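Local coordinates for mandelate racemase/muconate lactonizing enzyme family protein (Roseovarius nubinhibens ISM, PDB 3U4F) that probably acts as a magnesium-dependent enzyme of the enolase superfamily, possibly a hydro-lyase, and binds magnesium ions together with guanidine, at residues 187-192 with 216-221; 228-233 with 243-248; 292-297 with 323-328. All blocks are in the same frame, centred on the assembly; numbering follows the deposited sequence.

Overall arrangement
The three contacts lie in the TIM-barrel part of this enolase-superfamily fold and follow one another in series along the chain. Contact 1 joins helices 184-196 and 212-224 on the outside of the barrel. Contact 2 comes next, setting strand 229-231 against helix 239-248, and its centre is about 13 Å from that of contact 1. The two touch directly, L218 CD2 packing 3.8 Å from F230 CE1. Contact 3 stands apart, its centre about 30 Å from that of contact 1 and 21 Å from that of contact 2; there helix 287-299 meets the loop before strand 332-335. Contact 2 alone supplies ligands to the magnesium ions, whereas contacts 1 and 3 are structural packing.

Contact 1: residues 187-192 with 216-221; sequences EIVPTM and IELGKL
L218 is the first residue of 216-221 to meet the neighbouring helix, its CD1 methyl lying 4.1 Å from V189 CG2. Its CG is anti to the backbone N (chi1 176°), which lets CD1 reach V189 although the CA-CB bond itself does not aim there. The same side chain also rests on A170, Y210 and F230, so one leucine bridges the helix pair and the strand that follows. One turn later L221 makes the fuller contact. Its CG is 3.9 Å from V189 CG1, and its CD2 approaches V189 CB at 4.1 Å. V189 CG1 also sits 3.8 Å from L221 O, a carbonyl oxygen hydrogen-bonded to H225 ND1. The two methyls of V189 thus divide the work: CG1, anti to its own N (chi1 175°), serves L221, and CG2, beside that N, serves L218. V189 also touches F227.

The helix carrying V189 is kinked at P190, whose N has no bond to the preceding turn. Next to this break, E187 O accepts both T191 N at 3.1 Å and T191 OG1 at 2.7 Å, the hydroxyl lying above the carbonyl plane, so that one oxygen takes two bonds at the kink.

The case illustrates how adjacent outer helices of a beta/alpha barrel, here 184-196 and 212-224, pack side by side, with V189 reaching I204 of strand 201-205, which lies between them in the chain. Only about 141 Å² is buried between the segments, and the link consists of branched aliphatic groups without any polar bond between the two segments. Such chemistry implies cohesion by shape and exclusion of water rather than by directional bonding, with one valine filling the angle between two leucines.

Contact 2: residues 228-233 with 243-248; sequences SHFEEP and KEVSEA. With MG (magnesium ion), chain E; MG (magnesium ion), chain G; GAI (guanidine), chain F.
E231 OE1 is gripped by several donors at once: H229 NE2, K167 NZ through a salt bridge, and Q278 NE2. The H229 bond is 2.8 Å long and nearly straight (170° at the hydrogen), running in the plane of the imidazole ring and reaching OE1 on its anti side. With one oxygen so held, the rotation of the carboxylate is probably restricted, and the other, OE2, coordinates a magnesium ion at 2.1 Å. D205, E257, water 1 and guanidine complete that site, the guanidine through both N2 and N3; it also bonds to E333.

While E231 serves the magnesium that, as in the enolase superfamily, probably marks the active site, F230, just before it, and P233, two residues on, point toward helix 239-248. A single methyl, V245 CG1, meets both, coming within 4.1 Å of P233 CG and 4.3 Å of F230 CE2. Having CG1 anti to the backbone N (chi1 -178°) directs that methyl into the corner formed by P233 and the F230 ring. P233 CB in turn lies over one face of the F230 ring, offset toward the rim.

On the helix itself S246 O binds a second magnesium at 2.1 Å, with L249 O and four waters. Carbonyls at a helix's C-terminal end carry partial negative charge, which would probably favour the cation. S246 OG is bonded to A273 O.

Together these elements form part of the beta-alpha-beta unit 229-231, 239-248 and 253-255. V253 of its last strand touches P233 and S246, while L222 and A215 of helix 212-224 pack against F230 and P233 respectively.

Contact 3: residues 292-297 with 323-328; sequences RVARMA and RAIPNA
This is a helix-to-turn contact in the barrel domain, in which one asparagine side chain and a few apolar groups join A294 and A297 of helix 287-299 to the type I beta turn I325-A328, between helix 313-322 and strand 332-335. The polar link is the amide of N327: ND2 donates to A294 O at 3.1 Å with a bent angle of 144° at the hydrogen, the acceptor being tilted 25° from the amide plane. ND2 also bonds to L302 O, its stronger partner, and serving both may account for the bend. Its CG stands between the backbone N and the carbonyl carbon (chi1 60°), the crowded position, which swings the amide from the turn toward the helix.

A few apolar groups lie beside this bond. A297 CB lies 3.7 Å from N327 ND2, one turn along from the accepting carbonyl, while A294 CB is 4.2 Å from N327 OD1. On the other flank I325 CG2 reaches A294 CB at 4.2 Å; I325 also packs on L291 of the same helix and on V304. The turn is further tied to V304 through backbone hydrogen bonding of N327.

Replacing N327 with an alanine here would probably cost A294 O and L302 O the side-chain donor they share and open a gap beside A297 CB.

As an example of how a short turn can be fixed to a helix, the contact relies on a side-chain amide spanning two backbone carbonyls, framed by alanines small enough for close approach. The chemistry implies directional anchoring of the turn, within an interface of 141 Å² to which N327 itself contributes, the I325-A294 contact adding modest apolar support.

Contact 1: residues 187-192 with 216-221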
loop_
_atom_site.group_PDB
_atom_site.type_symbol
_atom_site.label_atom_id
_atom_site.label_comp_id
_atom_site.label_asym_id
_atom_site.label_seq_id
_atom_site.Cartn_x
_atom_site.Cartn_y
_atom_site.Cartn_z
ATOM N N GLU A 187 -4.506 -21.438 28.014
ATOM C CA GLU A 187 -4.214 -22.858 28.054
ATOM C C GLU A 187 -2.946 -23.193 27.275
ATOM O O GLU A 187 -2.146 -24.009 27.717
ATOM C CB GLU A 187 -5.384 -23.676 27.509
ATOM C CG GLU A 187 -5.146 -25.202 27.597
ATOM C CD GLU A 187 -6.231 -26.020 26.913
ATOM O OE1 GLU A 187 -7.250 -25.429 26.486
ATOM O OE2 GLU A 187 -6.066 -27.265 26.799
ATOM N N ILE A 188 -2.763 -22.568 26.109
ATOM C CA ILE A 188 -1.681 -22.997 25.209
ATOM C C ILE A 188 -0.295 -22.673 25.769
ATOM O O ILE A 188 0.632 -23.442 25.588
ATOM C CB ILE A 188 -1.862 -22.431 23.764
ATOM C CG1 ILE A 188 -1.040 -23.248 22.748
ATOM C CG2 ILE A 188 -1.496 -20.980 23.711
ATOM C CD1 ILE A 188 -1.428 -23.018 21.277
ATOM N N VAL A 189 -0.167 -21.550 26.456
ATOM C CA VAL A 189 1.118 -21.116 26.995
ATOM C C VAL A 189 1.666 -22.149 27.999
ATOM O O VAL A 189 2.725 -22.711 27.737
ATOM C CB VAL A 189 1.051 -19.663 27.558
ATOM C CG1 VAL A 189 2.368 -19.259 28.235
ATOM C CG2 VAL A 189 0.713 -18.700 26.419
ATOM N N PRO A 190 0.938 -22.431 29.113
ATOM C CA PRO A 190 1.449 -23.441 30.047
ATOM C C PRO A 190 1.540 -24.839 29.424
ATOM O O PRO A 190 2.443 -25.607 29.781
ATOM C CB PRO A 190 0.410 -23.417 31.197
ATOM C CG PRO A 190 -0.861 -22.960 30.535
ATOM C CD PRO A 190 -0.326 -21.851 29.618
ATOM N N THR A 191 0.641 -25.151 28.493
ATOM C CA THR A 191 0.623 -26.471 27.836
ATOM C C THR A 191 1.876 -26.758 27.005
ATOM O O THR A 191 2.435 -27.868 27.059
ATOM C CB THR A 191 -0.602 -26.642 26.948
ATOM O OG1 THR A 191 -1.768 -26.705 27.763
ATOM C CG2 THR A 191 -0.510 -27.920 26.129
HETATM N N MSE A 192 2.316 -25.767 26.234
HETATM C CA MSE A 192 3.550 -25.931 25.467
HETATM C C MSE A 192 4.771 -26.121 26.360
HETATM O O MSE A 192 5.600 -26.962 26.084
HETATM C CB MSE A 192 3.778 -24.757 24.511
HETATM C CG MSE A 192 2.720 -24.654 23.398
HETATM SE SE MSE A 192 2.560 -26.275 22.283
HETATM C CE MSE A 192 4.358 -26.348 21.573
ATOM N N ILE A 216 0.428 -6.937 27.552
ATOM C CA ILE A 216 1.374 -6.939 28.672
ATOM C C ILE A 216 1.011 -8.054 29.658
ATOM O O ILE A 216 1.898 -8.750 30.180
ATOM C CB ILE A 216 1.475 -5.542 29.325
ATOM C CG1 ILE A 216 2.216 -4.615 28.365
ATOM C CG2 ILE A 216 2.187 -5.603 30.678
ATOM C CD1 ILE A 216 1.959 -3.164 28.584
ATOM N N GLU A 217 -0.285 -8.228 29.898
ATOM C CA GLU A 217 -0.792 -9.355 30.723
ATOM C C GLU A 217 -0.355 -10.712 30.143
ATOM O O GLU A 217 0.196 -11.563 30.854
ATOM C CB GLU A 217 -2.314 -9.288 30.809
ATOM C CG GLU A 217 -2.945 -10.303 31.766
ATOM C CD GLU A 217 -4.483 -10.347 31.661
ATOM O OE1 GLU A 217 -5.128 -10.756 32.655
ATOM O OE2 GLU A 217 -5.045 -9.994 30.589
ATOM N N LEU A 218 -0.574 -10.904 28.843
ATOM C CA LEU A 218 -0.071 -12.119 28.176
ATOM C C LEU A 218 1.443 -12.223 28.262
ATOM O O LEU A 218 1.970 -13.324 28.501
ATOM C CB LEU A 218 -0.500 -12.192 26.705
ATOM C CG LEU A 218 0.017 -13.358 25.825
ATOM C CD1 LEU A 218 -0.238 -14.708 26.475
ATOM C CD2 LEU A 218 -0.642 -13.306 24.425
ATOM N N GLY A 219 2.145 -11.116 28.033
ATOM C CA GLY A 219 3.604 -11.103 28.118
ATOM C C GLY A 219 4.136 -11.594 29.461
ATOM O O GLY A 219 5.179 -12.262 29.521
ATOM N N LYS A 220 3.428 -11.265 30.542
ATOM C CA LYS A 220 3.791 -11.790 31.884
ATOM C C LYS A 220 3.628 -13.294 31.999
ATOM O O LYS A 220 4.473 -13.963 32.597
ATOM C CB LYS A 220 2.942 -11.162 33.002
ATOM C CG LYS A 220 2.888 -9.669 32.995
ATOM C CD LYS A 220 4.232 -9.042 32.999
ATOM C CE LYS A 220 4.067 -7.547 33.060
ATOM N NZ LYS A 220 3.276 -7.148 34.260
ATOM N N LEU A 221 2.529 -13.821 31.472
ATOM C CA LEU A 221 2.296 -15.260 31.445
ATOM C C LEU A 221 3.385 -15.965 30.605
ATOM O O LEU A 221 3.877 -17.033 30.970
ATOM C CB LEU A 221 0.906 -15.561 30.873
ATOM C CG LEU A 221 0.428 -17.012 30.742
ATOM C CD1 LEU A 221 0.293 -17.691 32.133
ATOM C CD2 LEU A 221 -0.922 -17.071 30.014
#

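Contact 2: residues 228-233 with 243-248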
loop_
_atom_site.group_PDB
_atom_site.type_symbol
_atom_site.label_atom_id
_atom_site.label_comp_id
_atom_site.label_asym_id
_atom_site.label_seq_id
_atom_site.Cartn_x
_atom_site.Cartn_y
_atom_site.Cartn_z
ATOM N N SER A 228 10.313 -17.095 24.749
ATOM C CA SER A 228 11.426 -16.204 24.441
ATOM C C SER A 228 11.203 -15.238 23.269
ATOM O O SER A 228 12.135 -14.503 22.890
ATOM C CB SER A 228 12.712 -17.016 24.207
ATOM O OG SER A 228 12.435 -18.107 23.322
ATOM N N HIS A 229 9.965 -15.200 22.746
ATOM C CA HIS A 229 9.681 -14.460 21.502
ATOM C C HIS A 229 8.163 -14.225 21.476
ATOM O O HIS A 229 7.387 -15.182 21.494
ATOM C CB HIS A 229 10.164 -15.351 20.330
ATOM C CG HIS A 229 9.796 -14.875 18.956
ATOM N ND1 HIS A 229 10.746 -14.569 18.004
ATOM C CD2 HIS A 229 8.593 -14.707 18.355
ATOM C CE1 HIS A 229 10.146 -14.226 16.874
ATOM N NE2 HIS A 229 8.839 -14.302 17.062
ATOM N N PHE A 230 7.764 -12.964 21.446
ATOM C CA PHE A 230 6.347 -12.561 21.478
ATOM C C PHE A 230 6.132 -11.649 20.272
ATOM O O PHE A 230 6.515 -10.464 20.269
ATOM C CB PHE A 230 6.110 -11.819 22.807
ATOM C CG PHE A 230 4.683 -11.405 23.063
ATOM C CD1 PHE A 230 3.624 -11.951 22.353
ATOM C CD2 PHE A 230 4.418 -10.508 24.090
ATOM C CE1 PHE A 230 2.294 -11.573 22.642
ATOM C CE2 PHE A 230 3.086 -10.125 24.393
ATOM C CZ PHE A 230 2.046 -10.654 23.680
ATOM N N GLU A 231 5.524 -12.216 19.241
ATOM C CA GLU A 231 5.437 -11.571 17.951
ATOM C C GLU A 231 4.097 -10.862 17.741
ATOM O O GLU A 231 3.062 -11.410 18.054
ATOM C CB GLU A 231 5.677 -12.623 16.873
ATOM C CG GLU A 231 5.577 -12.103 15.450
ATOM C CD GLU A 231 6.201 -13.074 14.468
ATOM O OE1 GLU A 231 6.990 -13.959 14.924
ATOM O OE2 GLU A 231 5.925 -12.927 13.248
ATOM N N GLU A 232 4.181 -9.646 17.206
ATOM C CA GLU A 232 3.052 -8.834 16.753
ATOM C C GLU A 232 1.947 -8.769 17.807
ATOM O O GLU A 232 0.825 -9.139 17.544
ATOM C CB GLU A 232 2.539 -9.338 15.379
ATOM C CG GLU A 232 1.695 -8.324 14.595
ATOM C CD GLU A 232 1.392 -8.813 13.184
ATOM O OE1 GLU A 232 2.371 -9.198 12.510
ATOM O OE2 GLU A 232 0.196 -8.784 12.761
ATOM N N PRO A 233 2.285 -8.325 19.032
ATOM C CA PRO A 233 1.279 -8.367 20.122
ATOM C C PRO A 233 0.064 -7.498 19.819
ATOM O O PRO A 233 -1.070 -7.844 20.193
ATOM C CB PRO A 233 2.039 -7.763 21.332
ATOM C CG PRO A 233 3.229 -7.015 20.735
ATOM C CD PRO A 233 3.606 -7.867 19.510
ATOM N N LYS A 243 5.495 -0.472 20.937
ATOM C CA LYS A 243 6.568 0.062 21.792
ATOM C C LYS A 243 6.208 -0.013 23.285
ATOM O O LYS A 243 7.021 -0.425 24.119
ATOM C CB LYS A 243 6.863 1.498 21.396
ATOM C CG LYS A 243 8.031 2.153 22.135
ATOM C CD LYS A 243 8.284 3.532 21.548
ATOM C CE LYS A 243 8.985 4.478 22.518
ATOM N NZ LYS A 243 10.423 4.148 22.552
ATOM N N GLU A 244 4.989 0.391 23.634
ATOM C CA GLU A 244 4.556 0.261 25.029
ATOM C C GLU A 244 4.729 -1.161 25.561
ATOM O O GLU A 244 5.167 -1.365 26.708
ATOM C CB GLU A 244 3.098 0.689 25.204
ATOM C CG GLU A 244 2.784 0.963 26.687
ATOM C CD GLU A 244 1.311 1.252 26.946
ATOM O OE1 GLU A 244 0.614 1.753 26.018
ATOM O OE2 GLU A 244 0.882 0.961 28.093
ATOM N N VAL A 245 4.371 -2.147 24.744
ATOM C CA VAL A 245 4.513 -3.540 25.148
ATOM C C VAL A 245 5.978 -3.953 25.333
ATOM O O VAL A 245 6.333 -4.524 26.376
ATOM C CB VAL A 245 3.782 -4.480 24.173
ATOM C CG1 VAL A 245 3.895 -5.928 24.630
ATOM C CG2 VAL A 245 2.299 -4.040 24.056
ATOM N N SER A 246 6.813 -3.668 24.325
ATOM C CA SER A 246 8.280 -3.852 24.412
ATOM C C SER A 246 8.853 -3.215 25.651
ATOM O O SER A 246 9.668 -3.825 26.346
ATOM C CB SER A 246 8.999 -3.194 23.213
ATOM O OG SER A 246 8.691 -3.954 22.085
ATOM N N GLU A 247 8.453 -1.978 25.923
ATOM C CA GLU A 247 8.996 -1.277 27.108
ATOM C C GLU A 247 8.605 -1.915 28.439
ATOM O O GLU A 247 9.398 -1.882 29.393
ATOM C CB GLU A 247 8.677 0.228 27.088
ATOM C CG GLU A 247 9.461 1.007 26.032
ATOM C CD GLU A 247 8.972 2.451 25.869
ATOM O OE1 GLU A 247 7.747 2.707 25.965
ATOM O OE2 GLU A 247 9.815 3.344 25.643
ATOM N N ALA A 248 7.400 -2.484 28.518
ATOM C CA ALA A 248 6.924 -3.114 29.754
ATOM C C ALA A 248 7.434 -4.548 29.974
ATOM O O ALA A 248 7.391 -5.052 31.101
ATOM C CB ALA A 248 5.370 -3.083 29.828
HETATM MG MG MG E . 4.092 -13.322 12.344
HETATM MG MG MG G . 11.245 -5.134 26.556
HETATM C C GAI F . 3.967 -15.549 11.061
HETATM N N1 GAI F . 3.944 -16.718 10.476
HETATM N N2 GAI F . 2.888 -14.691 11.143
HETATM N N3 GAI F . 5.110 -15.083 11.591
HETATM O O HOH W 1 2.817 -11.958 13.022
HETATM O O HOH W 2 10.525 -6.474 25.107
HETATM O O HOH W 3 12.260 -4.030 25.048
HETATM O O HOH W 4 13.077 -6.248 26.796
HETATM O O HOH W 5 12.107 -3.838 28.074
#

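Contact 3: residues 292-297 with 323-328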
loop_
_atom_site.group_PDB
_atom_site.type_symbol
_atom_site.label_atom_id
_atom_site.label_comp_id
_atom_site.label_asym_id
_atom_site.label_seq_id
_atom_site.Cartn_x
_atom_site.Cartn_y
_atom_site.Cartn_z
ATOM N N ARG A 292 18.683 -3.298 3.246
ATOM C CA ARG A 292 18.545 -1.944 3.794
ATOM C C ARG A 292 17.918 -1.948 5.195
ATOM O O ARG A 292 18.418 -1.273 6.100
ATOM C CB ARG A 292 17.770 -1.014 2.835
ATOM C CG ARG A 292 18.511 -0.758 1.539
ATOM C CD ARG A 292 17.679 0.146 0.600
ATOM N NE ARG A 292 17.410 1.456 1.223
ATOM C CZ ARG A 292 16.791 2.461 0.611
ATOM N NH1 ARG A 292 16.373 2.291 -0.653
ATOM N NH2 ARG A 292 16.571 3.625 1.258
ATOM N N VAL A 293 16.860 -2.729 5.378
ATOM C CA VAL A 293 16.259 -2.892 6.697
ATOM C C VAL A 293 17.232 -3.566 7.685
ATOM O O VAL A 293 17.381 -3.112 8.827
ATOM C CB VAL A 293 14.912 -3.630 6.616
ATOM C CG1 VAL A 293 14.394 -4.023 8.007
ATOM C CG2 VAL A 293 13.898 -2.746 5.904
ATOM N N ALA A 294 17.898 -4.625 7.247
ATOM C CA ALA A 294 18.882 -5.300 8.101
ATOM C C ALA A 294 19.965 -4.332 8.534
ATOM O O ALA A 294 20.413 -4.376 9.688
ATOM C CB ALA A 294 19.525 -6.493 7.371
ATOM N N ARG A 295 20.423 -3.479 7.610
ATOM C CA ARG A 295 21.474 -2.490 7.962
ATOM C C ARG A 295 20.988 -1.434 8.964
ATOM O O ARG A 295 21.732 -1.071 9.880
ATOM C CB ARG A 295 22.070 -1.815 6.732
ATOM C CG ARG A 295 23.023 -2.717 5.943
ATOM C CD ARG A 295 23.493 -2.014 4.653
ATOM N NE ARG A 295 23.607 -2.990 3.558
ATOM C CZ ARG A 295 22.921 -2.942 2.411
ATOM N NH1 ARG A 295 22.077 -1.945 2.148
ATOM N NH2 ARG A 295 23.117 -3.892 1.506
HETATM N N MSE A 296 19.756 -0.928 8.786
HETATM C CA MSE A 296 19.162 -0.032 9.795
HETATM C C MSE A 296 19.099 -0.712 11.172
HETATM O O MSE A 296 19.460 -0.102 12.204
HETATM C CB MSE A 296 17.736 0.373 9.400
HETATM C CG MSE A 296 17.628 1.178 8.119
HETATM SE SE MSE A 296 15.707 1.594 7.899
HETATM C CE MSE A 296 15.509 1.273 5.955
ATOM N N ALA A 297 18.636 -1.961 11.177
ATOM C CA ALA A 297 18.571 -2.761 12.408
ATOM C C ALA A 297 19.959 -2.989 13.024
ATOM O O ALA A 297 20.142 -2.891 14.256
ATOM C CB ALA A 297 17.874 -4.113 12.128
ATOM N N ARG A 323 22.240 -16.596 6.188
ATOM C CA ARG A 323 23.643 -17.050 6.061
ATOM C C ARG A 323 24.590 -15.890 5.822
ATOM O O ARG A 323 25.816 -16.057 5.897
ATOM C CB ARG A 323 23.794 -18.122 4.969
ATOM C CG ARG A 323 23.212 -19.485 5.306
ATOM C CD ARG A 323 23.938 -20.235 6.493
ATOM N NE ARG A 323 25.399 -20.212 6.346
ATOM C CZ ARG A 323 26.272 -20.645 7.253
ATOM N NH1 ARG A 323 25.867 -21.179 8.398
ATOM N NH2 ARG A 323 27.575 -20.541 6.995
ATOM N N ALA A 324 24.051 -14.701 5.554
ATOM C CA ALA A 324 24.910 -13.580 5.170
ATOM C C ALA A 324 24.927 -12.423 6.132
ATOM O O ALA A 324 25.988 -11.857 6.365
ATOM C CB ALA A 324 24.586 -13.074 3.729
ATOM N N ILE A 325 23.776 -12.036 6.692
ATOM C CA ILE A 325 23.759 -10.754 7.414
ATOM C C ILE A 325 24.446 -10.886 8.781
ATOM O O ILE A 325 24.319 -11.908 9.439
ATOM C CB ILE A 325 22.328 -10.176 7.550
ATOM C CG1 ILE A 325 21.411 -11.175 8.248
ATOM C CG2 ILE A 325 21.790 -9.817 6.153
ATOM C CD1 ILE A 325 20.124 -10.542 8.773
ATOM N N PRO A 326 25.180 -9.852 9.203
ATOM C CA PRO A 326 25.954 -10.037 10.445
ATOM C C PRO A 326 25.047 -10.039 11.684
ATOM O O PRO A 326 25.429 -10.566 12.743
ATOM C CB PRO A 326 26.889 -8.817 10.458
ATOM C CG PRO A 326 26.215 -7.778 9.607
ATOM C CD PRO A 326 25.484 -8.579 8.526
ATOM N N ASN A 327 23.856 -9.452 11.552
ATOM C CA ASN A 327 22.895 -9.403 12.650
ATOM C C ASN A 327 21.707 -10.367 12.448
ATOM O O ASN A 327 20.562 -10.051 12.812
ATOM C CB ASN A 327 22.409 -7.958 12.903
ATOM C CG ASN A 327 21.720 -7.334 11.675
ATOM O OD1 ASN A 327 22.060 -7.640 10.544
ATOM N ND2 ASN A 327 20.764 -6.451 11.909
ATOM N N ALA A 328 21.976 -11.544 11.891
ATOM C CA ALA A 328 20.949 -12.600 11.785
ATOM C C ALA A 328 20.380 -12.945 13.144
ATOM O O ALA A 328 21.135 -13.056 14.125
ATOM C CB ALA A 328 21.531 -13.851 11.129
#